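Local coordinates for protein Poly(A) RNA polymerase GLD2 (Rattus norvegicus, PDB 6LBK) that probably adds adenosine monophosphate units from ATP to the 3' ends of selected cytoplasmic mRNAs and microRNAs, acting as a non-canonical poly(A) polymerase, at residues T62-A67 against R199-V204; H133-V138 against P161-R166; T187-T192 against S247-Y252; S212-N217 against K351-K356. The protein carries 1 engineered substitution. All coordinates share one frame; numbering follows the deposited sequence.

Interaction 1 of 4, residues T62-A67 against R199-V204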
loop_
_atom_site.group_PDB
_atom_site.type_symbol
_atom_site.label_atom_id
_atom_site.label_comp_id
_atom_site.label_asym_id
_atom_site.label_seq_id
_atom_site.Cartn_x
_atom_site.Cartn_y
_atom_site.Cartn_z
ATOM N N THR A 62 -0.935 -12.236 -14.085
ATOM C CA THR A 62 0.219 -13.073 -13.770
ATOM C C THR A 62 0.960 -12.642 -12.499
ATOM O O THR A 62 1.590 -13.494 -11.857
ATOM C CB THR A 62 1.181 -13.138 -14.969
ATOM O OG1 THR A 62 1.625 -11.822 -15.326
ATOM C CG2 THR A 62 0.506 -13.806 -16.176
ATOM N N CYS A 63 0.843 -11.383 -12.061
ATOM C CA CYS A 63 1.569 -10.959 -10.863
ATOM C C CYS A 63 0.695 -10.815 -9.616
ATOM O O CYS A 63 1.240 -10.744 -8.517
ATOM C CB CYS A 63 2.303 -9.631 -11.101
ATOM S SG CYS A 63 3.643 -9.713 -12.300
ATOM N N GLN A 64 -0.624 -10.765 -9.757
ATOM C CA GLN A 64 -1.533 -10.675 -8.622
ATOM C C GLN A 64 -1.253 -11.780 -7.607
ATOM O O GLN A 64 -0.956 -12.920 -7.976
ATOM C CB GLN A 64 -2.961 -10.784 -9.147
ATOM C CG GLN A 64 -4.081 -10.889 -8.162
ATOM C CD GLN A 64 -5.357 -11.309 -8.876
ATOM O OE1 GLN A 64 -6.426 -11.385 -8.268
ATOM N NE2 GLN A 64 -5.234 -11.654 -10.151
ATOM N N GLN A 65 -1.360 -11.439 -6.323
ATOM C CA GLN A 65 -1.113 -12.409 -5.257
ATOM C C GLN A 65 -2.121 -13.563 -5.339
ATOM O O GLN A 65 -3.342 -13.351 -5.332
ATOM C CB GLN A 65 -1.194 -11.720 -3.893
ATOM C CG GLN A 65 -0.960 -12.655 -2.703
ATOM C CD GLN A 65 -1.301 -12.009 -1.359
ATOM O OE1 GLN A 65 -0.421 -11.598 -0.608
ATOM N NE2 GLN A 65 -2.587 -11.910 -1.065
ATOM N N GLN A 66 -1.604 -14.785 -5.445
ATOM C CA GLN A 66 -2.459 -15.951 -5.579
ATOM C C GLN A 66 -2.868 -16.494 -4.215
ATOM O O GLN A 66 -2.175 -16.313 -3.209
ATOM C CB GLN A 66 -1.764 -17.038 -6.408
ATOM C CG GLN A 66 -1.558 -16.645 -7.883
ATOM C CD GLN A 66 -0.580 -17.546 -8.621
ATOM O OE1 GLN A 66 0.460 -17.936 -8.082
ATOM N NE2 GLN A 66 -0.908 -17.873 -9.870
ATOM N N ALA A 67 -4.002 -17.199 -4.200
ATOM C CA ALA A 67 -4.524 -17.736 -2.950
ATOM C C ALA A 67 -3.487 -18.576 -2.219
ATOM O O ALA A 67 -3.428 -18.537 -0.985
ATOM C CB ALA A 67 -5.784 -18.561 -3.208
ATOM N N ARG A 199 -11.352 -1.979 -11.783
ATOM C CA ARG A 199 -10.160 -1.349 -12.340
ATOM C C ARG A 199 -9.161 -0.921 -11.285
ATOM O O ARG A 199 -7.998 -0.670 -11.624
ATOM C CB ARG A 199 -10.539 -0.129 -13.197
ATOM C CG ARG A 199 -11.205 -0.474 -14.510
ATOM C CD ARG A 199 -11.757 0.749 -15.207
ATOM N NE ARG A 199 -12.980 1.188 -14.543
ATOM C CZ ARG A 199 -13.714 2.238 -14.902
ATOM N NH1 ARG A 199 -13.362 2.987 -15.942
ATOM N NH2 ARG A 199 -14.807 2.542 -14.214
ATOM N N VAL A 200 -9.583 -0.796 -10.027
ATOM C CA VAL A 200 -8.679 -0.262 -9.008
ATOM C C VAL A 200 -7.474 -1.175 -8.829
ATOM O O VAL A 200 -6.334 -0.707 -8.745
ATOM C CB VAL A 200 -9.421 -0.038 -7.683
ATOM C CG1 VAL A 200 -8.435 0.398 -6.632
ATOM C CG2 VAL A 200 -10.539 1.015 -7.853
ATOM N N ARG A 201 -7.694 -2.497 -8.787
ATOM C CA ARG A 201 -6.575 -3.400 -8.512
ATOM C C ARG A 201 -5.613 -3.529 -9.689
ATOM O O ARG A 201 -4.390 -3.448 -9.461
ATOM C CB ARG A 201 -7.093 -4.765 -8.044
ATOM C CG ARG A 201 -7.503 -4.751 -6.549
ATOM C CD ARG A 201 -8.216 -6.051 -6.106
ATOM N NE ARG A 201 -7.276 -7.164 -5.961
ATOM C CZ ARG A 201 -7.313 -8.286 -6.671
ATOM N NH1 ARG A 201 -8.260 -8.478 -7.580
ATOM N NH2 ARG A 201 -6.402 -9.227 -6.477
ATOM N N PRO A 202 -6.061 -3.720 -10.951
ATOM C CA PRO A 202 -5.088 -3.727 -12.065
ATOM C C PRO A 202 -4.284 -2.445 -12.180
ATOM O O PRO A 202 -3.066 -2.482 -12.433
ATOM C CB PRO A 202 -5.972 -3.948 -13.305
ATOM C CG PRO A 202 -7.173 -4.662 -12.785
ATOM C CD PRO A 202 -7.416 -4.075 -11.418
ATOM N N LEU A 203 -4.932 -1.301 -11.971
ATOM C CA LEU A 203 -4.225 -0.039 -12.096
ATOM C C LEU A 203 -3.190 0.100 -11.000
ATOM O O LEU A 203 -2.037 0.460 -11.254
ATOM C CB LEU A 203 -5.209 1.119 -12.020
ATOM C CG LEU A 203 -4.502 2.415 -12.399
ATOM C CD1 LEU A 203 -4.368 2.473 -13.972
ATOM C CD2 LEU A 203 -5.127 3.685 -11.808
ATOM N N VAL A 204 -3.590 -0.188 -9.763
ATOM C CA VAL A 204 -2.661 -0.065 -8.653
ATOM C C VAL A 204 -1.467 -0.990 -8.856
ATOM O O VAL A 204 -0.321 -0.612 -8.580
ATOM C CB VAL A 204 -3.393 -0.327 -7.326
ATOM C CG1 VAL A 204 -2.415 -0.756 -6.243
ATOM C CG2 VAL A 204 -4.203 0.931 -6.891
#
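Arg201 meets Gln64 through a single hydrogen bond, and the run leading to it begins at Arg199, whose guanidinium forms a salt bridge with Glu197 while the backbone O of Arg199 accepts from Leu203 N. Arg201 then bends at chi3 (75°) and swings its guanidinium across the extended chain of Gln64. Its NH2 gives Gln64 OE1 an almost straight bond of 2.8 Å (169°). OE1 lies in the guanidinium plane, yet NH2 approaches OE1 from above the amide, 36° out of its plane, and so misses the lone-pair direction. NE of Arg201 donates to Gly102 O, so two acceptors hold the group. In the fold, this ties helix 200-213 to the turn between helix 51-63 and helix 67-85 of the nucleotidyltransferase: Gln64 is the first residue past the former, and Gln66 is the N-cap of the latter. With an alanine here instead of Gln64, Arg201 NH2 would probably be left without this acceptor and the guanidinium freer to pivot about its link to Gly102. Pro202, next along, lies on Ile56, Leu57 and Phe60 of helix 51-63.

Interaction 2 of 4, residues H133-V138 against P161-R166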
loop_
_atom_site.group_PDB
_atom_site.type_symbol
_atom_site.label_atom_id
_atom_site.label_comp_id
_atom_site.label_asym_id
_atom_site.label_seq_id
_atom_site.Cartn_x
_atom_site.Cartn_y
_atom_site.Cartn_z
ATOM N N HIS A 133 10.579 -2.637 23.712
ATOM C CA HIS A 133 10.955 -3.776 24.553
ATOM C C HIS A 133 10.366 -5.072 24.010
ATOM O O HIS A 133 11.050 -6.102 23.935
ATOM C CB HIS A 133 10.452 -3.588 25.989
ATOM C CG HIS A 133 11.356 -2.786 26.871
ATOM N ND1 HIS A 133 11.218 -2.772 28.243
ATOM C CD2 HIS A 133 12.385 -1.954 26.586
ATOM C CE1 HIS A 133 12.135 -1.978 28.768
ATOM N NE2 HIS A 133 12.855 -1.468 27.785
ATOM N N ILE A 134 9.109 -5.024 23.581
ATOM C CA ILE A 134 8.472 -6.202 23.004
ATOM C C ILE A 134 9.118 -6.591 21.681
ATOM O O ILE A 134 9.324 -7.780 21.422
ATOM C CB ILE A 134 6.961 -5.987 22.867
ATOM C CG1 ILE A 134 6.354 -5.697 24.240
ATOM C CG2 ILE A 134 6.309 -7.180 22.186
ATOM C CD1 ILE A 134 5.107 -4.862 24.131
ATOM N N LEU A 135 9.396 -5.623 20.796
ATOM C CA LEU A 135 9.983 -5.995 19.512
ATOM C C LEU A 135 11.348 -6.633 19.704
ATOM O O LEU A 135 11.684 -7.619 19.035
ATOM C CB LEU A 135 10.096 -4.790 18.585
ATOM C CG LEU A 135 10.392 -5.197 17.140
ATOM C CD1 LEU A 135 9.355 -6.153 16.642
ATOM C CD2 LEU A 135 10.407 -3.978 16.257
ATOM N N THR A 136 12.137 -6.122 20.646
ATOM C CA THR A 136 13.442 -6.729 20.845
ATOM C C THR A 136 13.305 -8.110 21.494
ATOM O O THR A 136 14.063 -9.027 21.149
ATOM C CB THR A 136 14.366 -5.781 21.623
ATOM O OG1 THR A 136 15.641 -6.401 21.829
ATOM C CG2 THR A 136 13.788 -5.376 22.953
ATOM N N LEU A 137 12.335 -8.297 22.412
ATOM C CA LEU A 137 12.091 -9.636 22.971
ATOM C C LEU A 137 11.653 -10.625 21.893
ATOM O O LEU A 137 12.146 -11.761 21.832
ATOM C CB LEU A 137 11.048 -9.581 24.093
ATOM C CG LEU A 137 11.621 -9.619 25.517
ATOM C CD1 LEU A 137 10.543 -9.361 26.558
ATOM C CD2 LEU A 137 12.316 -10.947 25.787
ATOM N N VAL A 138 10.698 -10.225 21.055
ATOM C CA VAL A 138 10.277 -11.082 19.959
ATOM C C VAL A 138 11.470 -11.422 19.084
ATOM O O VAL A 138 11.611 -12.556 18.611
ATOM C CB VAL A 138 9.165 -10.404 19.144
ATOM C CG1 VAL A 138 8.864 -11.223 17.906
ATOM C CG2 VAL A 138 7.914 -10.197 19.992
ATOM N N PRO A 161 9.633 0.807 14.206
ATOM C CA PRO A 161 10.690 -0.204 14.295
ATOM C C PRO A 161 10.131 -1.535 13.818
ATOM O O PRO A 161 8.964 -1.846 14.052
ATOM C CB PRO A 161 11.047 -0.227 15.787
ATOM C CG PRO A 161 10.395 1.021 16.369
ATOM C CD PRO A 161 9.186 1.246 15.537
ATOM N N ILE A 162 10.963 -2.309 13.129
ATOM C CA ILE A 162 10.495 -3.533 12.499
ATOM C C ILE A 162 11.478 -4.660 12.785
ATOM O O ILE A 162 12.671 -4.426 12.983
ATOM C CB ILE A 162 10.319 -3.293 10.977
ATOM C CG1 ILE A 162 8.980 -2.639 10.704
ATOM C CG2 ILE A 162 10.418 -4.568 10.163
ATOM C CD1 ILE A 162 8.943 -2.027 9.353
ATOM N N VAL A 163 10.962 -5.889 12.834
ATOM C CA VAL A 163 11.775 -7.093 12.736
ATOM C C VAL A 163 11.535 -7.639 11.340
ATOM O O VAL A 163 10.397 -7.963 10.976
ATOM C CB VAL A 163 11.419 -8.144 13.802
ATOM C CG1 VAL A 163 11.986 -9.491 13.399
ATOM C CG2 VAL A 163 11.975 -7.770 15.161
ATOM N N LYS A 164 12.594 -7.723 10.551
ATOM C CA LYS A 164 12.523 -8.285 9.216
ATOM C C LYS A 164 13.038 -9.710 9.275
ATOM O O LYS A 164 14.052 -9.992 9.924
ATOM C CB LYS A 164 13.357 -7.480 8.220
ATOM C CG LYS A 164 12.608 -6.381 7.530
ATOM C CD LYS A 164 13.122 -6.239 6.122
ATOM C CE LYS A 164 12.357 -5.176 5.383
ATOM N NZ LYS A 164 13.061 -4.789 4.131
ATOM N N PHE A 165 12.343 -10.606 8.589
ATOM C CA PHE A 165 12.794 -11.982 8.646
ATOM C C PHE A 165 12.306 -12.704 7.409
ATOM O O PHE A 165 11.376 -12.263 6.745
ATOM C CB PHE A 165 12.304 -12.694 9.936
ATOM C CG PHE A 165 10.801 -12.841 10.070
ATOM C CD1 PHE A 165 10.152 -13.989 9.626
ATOM C CD2 PHE A 165 10.051 -11.874 10.720
ATOM C CE1 PHE A 165 8.760 -14.133 9.787
ATOM C CE2 PHE A 165 8.672 -12.023 10.880
ATOM C CZ PHE A 165 8.029 -13.144 10.413
ATOM N N ARG A 166 12.904 -13.861 7.146
ATOM C CA ARG A 166 12.508 -14.698 6.025
ATOM C C ARG A 166 12.021 -16.024 6.586
ATOM O O ARG A 166 12.754 -16.697 7.309
ATOM C CB ARG A 166 13.679 -14.899 5.060
ATOM C CG ARG A 166 13.309 -15.366 3.662
ATOM C CD ARG A 166 14.578 -15.584 2.840
ATOM N NE ARG A 166 14.866 -16.998 2.619
ATOM C CZ ARG A 166 14.572 -17.648 1.498
ATOM N NH1 ARG A 166 13.999 -17.010 0.481
ATOM N NH2 ARG A 166 14.859 -18.936 1.385
#
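Leu135 is the knuckle of helix 128-144 that presses on Pro161, Ile162 and Val163 at the start of strand 162-167. This is helix-on-sheet packing in the palm of a polymerase-beta-like nucleotidyltransferase, where the helix lies on one face of the five-stranded mixed sheet. Ile162 points its CB away from the helix, and its side chain comes within about 6 Å of that of Asp111, a probable magnesium ligand. The contact between the side chains is apolar throughout. Leu135 and Val163 run antiparallel alongside one another, with Leu135 CD1 only 3.4 Å from Val163 CG2, a tight fit. The other methyl, Leu135 CD2, meets the proline ring at Pro161 CB, 3.8 Å away. CG of Leu135 is anti to its own backbone nitrogen (chi1 -166°), which extends the two methyls out to the strand. Leu155, Leu176 and Val178 of the flanking strands also touch Leu135. Shortened to an alanine, Leu135 is likely to leave a gap between helix and sheet and Val163 CG2 without its methyl partner. The remaining contacts are of methyl against backbone: Leu135 CD2 rests 3.6 Å from Ile162 N and 3.4 Å from Pro161 O.

Interaction 3 of 4, residues T187-T192 against S247-Y252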
loop_
_atom_site.group_PDB
_atom_site.type_symbol
_atom_site.label_atom_id
_atom_site.label_comp_id
_atom_site.label_asym_id
_atom_site.label_seq_id
_atom_site.Cartn_x
_atom_site.Cartn_y
_atom_site.Cartn_z
ATOM N N THR A 187 -5.753 -1.361 6.449
ATOM C CA THR A 187 -5.760 -2.571 5.621
ATOM C C THR A 187 -7.148 -2.818 5.061
ATOM O O THR A 187 -7.303 -3.127 3.870
ATOM C CB THR A 187 -5.272 -3.807 6.390
ATOM O OG1 THR A 187 -3.851 -3.743 6.560
ATOM C CG2 THR A 187 -5.595 -5.062 5.603
ATOM N N PHE A 188 -8.171 -2.665 5.905
ATOM C CA PHE A 188 -9.515 -2.995 5.479
ATOM C C PHE A 188 -10.243 -1.805 4.882
ATOM O O PHE A 188 -11.209 -2.008 4.135
ATOM C CB PHE A 188 -10.274 -3.636 6.653
ATOM C CG PHE A 188 -9.641 -4.909 7.076
ATOM C CD1 PHE A 188 -9.744 -6.036 6.263
ATOM C CD2 PHE A 188 -8.854 -4.968 8.208
ATOM C CE1 PHE A 188 -9.111 -7.205 6.594
ATOM C CE2 PHE A 188 -8.226 -6.156 8.567
ATOM C CZ PHE A 188 -8.350 -7.273 7.753
ATOM N N LEU A 189 -9.762 -0.579 5.135
ATOM C CA LEU A 189 -10.196 0.541 4.310
ATOM C C LEU A 189 -9.785 0.301 2.872
ATOM O O LEU A 189 -10.631 0.181 1.981
ATOM C CB LEU A 189 -9.589 1.836 4.837
ATOM C CG LEU A 189 -9.771 3.094 4.021
ATOM C CD1 LEU A 189 -11.237 3.419 4.006
ATOM C CD2 LEU A 189 -8.984 4.145 4.721
ATOM N N LEU A 190 -8.481 0.092 2.671
ATOM C CA LEU A 190 -7.904 -0.098 1.346
ATOM C C LEU A 190 -8.487 -1.318 0.665
ATOM O O LEU A 190 -8.831 -1.275 -0.530
ATOM C CB LEU A 190 -6.387 -0.250 1.467
ATOM C CG LEU A 190 -5.534 0.987 1.167
ATOM C CD1 LEU A 190 -5.908 2.193 2.026
ATOM C CD2 LEU A 190 -4.046 0.629 1.265
ATOM N N ARG A 191 -8.667 -2.397 1.426
ATOM C CA ARG A 191 -9.265 -3.602 0.865
ATOM C C ARG A 191 -10.661 -3.316 0.325
ATOM O O ARG A 191 -11.028 -3.807 -0.749
ATOM C CB ARG A 191 -9.304 -4.721 1.921
ATOM C CG ARG A 191 -10.048 -5.959 1.464
ATOM C CD ARG A 191 -9.775 -7.170 2.306
ATOM N NE ARG A 191 -10.489 -8.339 1.792
ATOM C CZ ARG A 191 -9.970 -9.260 0.978
ATOM N NH1 ARG A 191 -10.729 -10.269 0.564
ATOM N NH2 ARG A 191 -8.702 -9.177 0.576
ATOM N N THR A 192 -11.433 -2.479 1.028
ATOM C CA THR A 192 -12.789 -2.170 0.578
ATOM C C THR A 192 -12.766 -1.356 -0.707
ATOM O O THR A 192 -13.627 -1.535 -1.573
ATOM C CB THR A 192 -13.556 -1.435 1.686
ATOM O OG1 THR A 192 -13.502 -2.213 2.885
ATOM C CG2 THR A 192 -15.015 -1.252 1.299
ATOM N N SER A 247 -15.761 8.553 -1.411
ATOM C CA SER A 247 -15.068 8.462 -0.132
ATOM C C SER A 247 -15.766 7.424 0.734
ATOM O O SER A 247 -16.946 7.587 1.059
ATOM C CB SER A 247 -15.024 9.804 0.590
ATOM O OG SER A 247 -14.476 9.627 1.890
ATOM N N LEU A 248 -15.057 6.341 1.077
ATOM C CA LEU A 248 -15.670 5.312 1.916
ATOM C C LEU A 248 -15.931 5.824 3.333
ATOM O O LEU A 248 -16.954 5.488 3.936
ATOM C CB LEU A 248 -14.793 4.056 1.957
ATOM C CG LEU A 248 -14.707 3.142 0.733
ATOM C CD1 LEU A 248 -13.622 2.100 0.935
ATOM C CD2 LEU A 248 -16.044 2.482 0.433
ATOM N N GLN A 249 -15.023 6.640 3.877
ATOM C CA GLN A 249 -15.140 7.082 5.268
ATOM C C GLN A 249 -16.222 8.142 5.452
ATOM O O GLN A 249 -16.776 8.282 6.549
ATOM C CB GLN A 249 -13.792 7.603 5.754
ATOM C CG GLN A 249 -12.784 6.515 5.985
ATOM C CD GLN A 249 -11.409 7.065 6.244
ATOM O OE1 GLN A 249 -10.709 7.484 5.326
ATOM N NE2 GLN A 249 -11.013 7.078 7.507
ATOM N N LYS A 250 -16.493 8.934 4.417
ATOM C CA LYS A 250 -17.603 9.875 4.475
ATOM C C LYS A 250 -18.955 9.180 4.319
ATOM O O LYS A 250 -19.912 9.533 5.020
ATOM C CB LYS A 250 -17.419 10.963 3.420
ATOM C CG LYS A 250 -16.286 11.926 3.725
ATOM C CD LYS A 250 -16.158 12.954 2.621
ATOM C CE LYS A 250 -15.332 14.149 3.057
ATOM N NZ LYS A 250 -15.191 15.128 1.935
ATOM N N ILE A 251 -19.060 8.199 3.413
ATOM C CA ILE A 251 -20.358 7.588 3.122
ATOM C C ILE A 251 -20.711 6.517 4.156
ATOM O O ILE A 251 -21.885 6.353 4.501
ATOM C CB ILE A 251 -20.389 7.020 1.685
ATOM C CG1 ILE A 251 -20.180 8.135 0.655
ATOM C CG2 ILE A 251 -21.697 6.285 1.412
ATOM C CD1 ILE A 251 -20.016 7.641 -0.767
ATOM N N TYR A 252 -19.727 5.747 4.641
ATOM C CA TYR A 252 -19.957 4.688 5.631
ATOM C C TYR A 252 -18.964 4.809 6.789
ATOM O O TYR A 252 -18.127 3.922 6.979
ATOM C CB TYR A 252 -19.838 3.288 5.014
ATOM C CG TYR A 252 -20.452 3.081 3.642
ATOM C CD1 TYR A 252 -19.713 3.339 2.492
ATOM C CD2 TYR A 252 -21.742 2.587 3.491
ATOM C CE1 TYR A 252 -20.246 3.147 1.225
ATOM C CE2 TYR A 252 -22.286 2.389 2.217
ATOM C CZ TYR A 252 -21.529 2.675 1.090
ATOM O OH TYR A 252 -22.027 2.497 -0.183
#
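Leu248 and Leu189 carry most of this buried contact, with Thr192 and Gln249 filling in beside them. It is helix-to-helix packing, joining helix 182-194, which follows the palm sheet in the chain, to the short helix 248-251 beyond helix 226-239. Leu248 points its CB at helix 182-194, and its CD1 settles against Thr192, 3.6 Å from Thr192 CB and just as near to CG2. The same methyl lies 3.7 Å from the backbone O of Leu189. The two leucines lie side by side, pointing opposite ways, with Leu189 CD1 4.1 Å from Leu248 CD1. The second methyl of Leu189, CD2, reaches Gln249, whose extended chain crosses Leu189 at about a right angle and brings OE1 to 3.8 Å from Leu189 CD2. The hydroxyl of Thr192 is turned back into its own helix: with OG1 anti to the carbonyl carbon (chi1 -54°), CB and CG2 are left toward Leu248. Phe188 O takes both OG1, at 2.6 Å, and the backbone N of Thr192. No hydrogen bond joins the two segments, although Tyr193 OH, from the next residue along helix 182-194, pairs with Leu248 N. Phe256 of helix 253-256 touches both Thr192 and Leu248, while on helix 182-194 Leu190 packs on Tyr227 and Val230 of helix 226-239.

Interaction 4 of 4, residues S212-N217 against K351-K356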
loop_
_atom_site.group_PDB
_atom_site.type_symbol
_atom_site.label_atom_id
_atom_site.label_comp_id
_atom_site.label_asym_id
_atom_site.label_seq_id
_atom_site.Cartn_x
_atom_site.Cartn_y
_atom_site.Cartn_z
ATOM N N SER A 212 8.298 0.778 -8.824
ATOM C CA SER A 212 9.424 -0.040 -8.378
ATOM C C SER A 212 10.472 -0.175 -9.473
ATOM O O SER A 212 11.678 -0.233 -9.194
ATOM C CB SER A 212 8.946 -1.414 -7.909
ATOM O OG SER A 212 10.030 -2.332 -7.920
ATOM N N HIS A 213 10.037 -0.305 -10.723
ATOM C CA HIS A 213 11.011 -0.481 -11.786
ATOM C C HIS A 213 11.891 0.746 -11.905
ATOM O O HIS A 213 13.098 0.617 -12.134
ATOM C CB HIS A 213 10.325 -0.769 -13.115
ATOM C CG HIS A 213 11.254 -0.693 -14.285
ATOM N ND1 HIS A 213 12.241 -1.629 -14.515
ATOM C CD2 HIS A 213 11.384 0.238 -15.262
ATOM C CE1 HIS A 213 12.922 -1.291 -15.595
ATOM N NE2 HIS A 213 12.423 -0.162 -16.068
ATOM N N HIS A 214 11.328 1.933 -11.666
ATOM C CA HIS A 214 12.068 3.174 -11.834
ATOM C C HIS A 214 12.744 3.632 -10.556
ATOM O O HIS A 214 13.129 4.805 -10.464
ATOM C CB HIS A 214 11.163 4.283 -12.376
ATOM C CG HIS A 214 10.651 4.011 -13.752
ATOM N ND1 HIS A 214 11.437 4.155 -14.876
ATOM C CD2 HIS A 214 9.438 3.598 -14.191
ATOM C CE1 HIS A 214 10.735 3.834 -15.947
ATOM N NE2 HIS A 214 9.515 3.503 -15.560
ATOM N N GLU A 215 12.872 2.745 -9.562
ATOM C CA GLU A 215 13.654 3.017 -8.351
ATOM C C GLU A 215 13.116 4.229 -7.607
ATOM O O GLU A 215 13.883 4.983 -7.013
ATOM C CB GLU A 215 15.146 3.210 -8.683
ATOM C CG GLU A 215 16.108 2.257 -7.972
ATOM C CD GLU A 215 15.746 1.974 -6.514
ATOM O OE1 GLU A 215 15.510 2.930 -5.737
ATOM O OE2 GLU A 215 15.641 0.780 -6.152
ATOM N N ILE A 216 11.793 4.429 -7.630
ATOM C CA ILE A 216 11.139 5.476 -6.855
ATOM C C ILE A 216 10.129 4.916 -5.875
ATOM O O ILE A 216 9.357 5.672 -5.287
ATOM C CB ILE A 216 10.458 6.513 -7.770
ATOM C CG1 ILE A 216 9.221 5.903 -8.447
ATOM C CG2 ILE A 216 11.435 7.012 -8.815
ATOM C CD1 ILE A 216 8.598 6.800 -9.533
ATOM N N ASN A 217 10.145 3.614 -5.640
ATOM C CA ASN A 217 9.159 3.014 -4.754
ATOM C C ASN A 217 9.877 2.395 -3.558
ATOM O O ASN A 217 9.782 1.184 -3.328
ATOM C CB ASN A 217 8.337 1.968 -5.518
ATOM C CG ASN A 217 7.230 1.349 -4.668
ATOM O OD1 ASN A 217 6.856 1.895 -3.626
ATOM N ND2 ASN A 217 6.728 0.188 -5.093
ATOM N N LYS A 351 9.435 13.605 -9.866
ATOM C CA LYS A 351 8.801 14.523 -10.822
ATOM C C LYS A 351 9.205 14.197 -12.259
ATOM O O LYS A 351 8.361 14.113 -13.168
ATOM C CB LYS A 351 9.186 15.977 -10.501
ATOM C CG LYS A 351 8.518 16.611 -9.274
ATOM C CD LYS A 351 9.385 17.712 -8.634
ATOM C CE LYS A 351 9.308 19.054 -9.378
ATOM N NZ LYS A 351 9.841 20.175 -8.534
ATOM N N ASP A 352 10.509 14.036 -12.475
ATOM C CA ASP A 352 11.044 13.754 -13.797
ATOM C C ASP A 352 10.522 12.432 -14.321
ATOM O O ASP A 352 10.205 12.317 -15.511
ATOM C CB ASP A 352 12.574 13.724 -13.749
ATOM C CG ASP A 352 13.178 15.034 -13.260
ATOM O OD1 ASP A 352 12.505 16.081 -13.371
ATOM O OD2 ASP A 352 14.328 15.019 -12.756
ATOM N N GLN A 353 10.409 11.419 -13.442
ATOM C CA GLN A 353 9.949 10.117 -13.906
ATOM C C GLN A 353 8.472 10.152 -14.284
ATOM O O GLN A 353 8.060 9.484 -15.243
ATOM C CB GLN A 353 10.213 9.042 -12.859
ATOM C CG GLN A 353 9.993 7.618 -13.376
ATOM C CD GLN A 353 10.940 7.270 -14.514
ATOM O OE1 GLN A 353 10.526 7.119 -15.670
ATOM N NE2 GLN A 353 12.223 7.132 -14.186
ATOM N N PHE A 354 7.651 10.900 -13.538
ATOM C CA PHE A 354 6.250 11.018 -13.947
ATOM C C PHE A 354 6.149 11.667 -15.320
ATOM O O PHE A 354 5.482 11.145 -16.223
ATOM C CB PHE A 354 5.431 11.805 -12.917
ATOM C CG PHE A 354 4.861 10.954 -11.801
ATOM C CD1 PHE A 354 3.656 10.310 -11.964
ATOM C CD2 PHE A 354 5.523 10.825 -10.594
ATOM C CE1 PHE A 354 3.122 9.516 -10.961
ATOM C CE2 PHE A 354 4.981 10.045 -9.565
ATOM C CZ PHE A 354 3.777 9.389 -9.746
ATOM N N LEU A 355 6.853 12.782 -15.504
ATOM C CA LEU A 355 6.798 13.486 -16.779
ATOM C C LEU A 355 7.230 12.580 -17.926
ATOM O O LEU A 355 6.496 12.400 -18.910
ATOM C CB LEU A 355 7.684 14.722 -16.713
ATOM C CG LEU A 355 7.452 15.577 -17.941
ATOM C CD1 LEU A 355 5.995 16.038 -17.988
ATOM C CD2 LEU A 355 8.399 16.722 -17.898
ATOM N N LYS A 356 8.418 11.981 -17.794
ATOM C CA LYS A 356 8.985 11.128 -18.831
ATOM C C LYS A 356 8.084 9.937 -19.154
ATOM O O LYS A 356 7.875 9.612 -20.333
ATOM C CB LYS A 356 10.365 10.642 -18.383
ATOM C CG LYS A 356 10.870 9.445 -19.167
ATOM C CD LYS A 356 12.278 9.031 -18.767
ATOM C CE LYS A 356 12.533 7.557 -19.107
ATOM N NZ LYS A 356 11.853 6.610 -18.170
#
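His214 and Gln353 are stacked: the side-chain amide lies over one face of the imidazole, the planes 26° apart and the chains crossing at about a right angle. With CG anti to the backbone N (chi1 -169°) and a turn at chi2 (62°), Gln353 lays its amide on the ring. Its CD is 3.2 Å from His214 ND1, and CG makes a CH-pi contact, 4.1 Å from the ring centroid. ND1 is near both amide ends, but the angles are poor and no hydrogen bond forms. Polar needs are met elsewhere: His214 NE2 bonds to Val370 O, and Lys356 NZ donates to Gln353 OE1 at 2.9 Å, approaching OE1 within the amide plane, along a lone pair, which fixes how the amide is turned. That ammonium comes obliquely to the imidazole, 3.7 Å from His214 CE1, and its charge would probably discourage protonation of the ring. On the ring's opposite face lies CD2 of His213, so the imidazole is sandwiched. Ile216 adds an apolar touch, its CD1 4.2 Å from Gln353 CG, and also packs on Trp210, Met349 and Ile350. The whole patch sits where helix 200-213 ends against helix 344-363. That end is a Schellman motif: Glu215, with positive phi, is the C-prime residue, Ile216 N bonds to Ala211 O and Glu215 N to Ser212 O.

In the fold
Interaction 2 is internal to the palm, holding helix 128-144 on the sheet on and beside whose strand 110-116 the probable metal-binding aspartates sit; in sequence it falls between the two halves of interaction 1. Interactions 1 and 4 use the two ends of helix 200-213, centres about 20 Å apart, and so connect the early turn after helix 51-63 with the late helix 344-363. Interaction 3, which like interaction 4 joins helices later in the chain, uses the preceding helix, 182-194, and lies about 28 Å (centre to centre) from interaction 4, on the opposite side of the chain's centre. Along the sequence 1 closes before 4 opens, and 3 alternates with both. None of the four touches another.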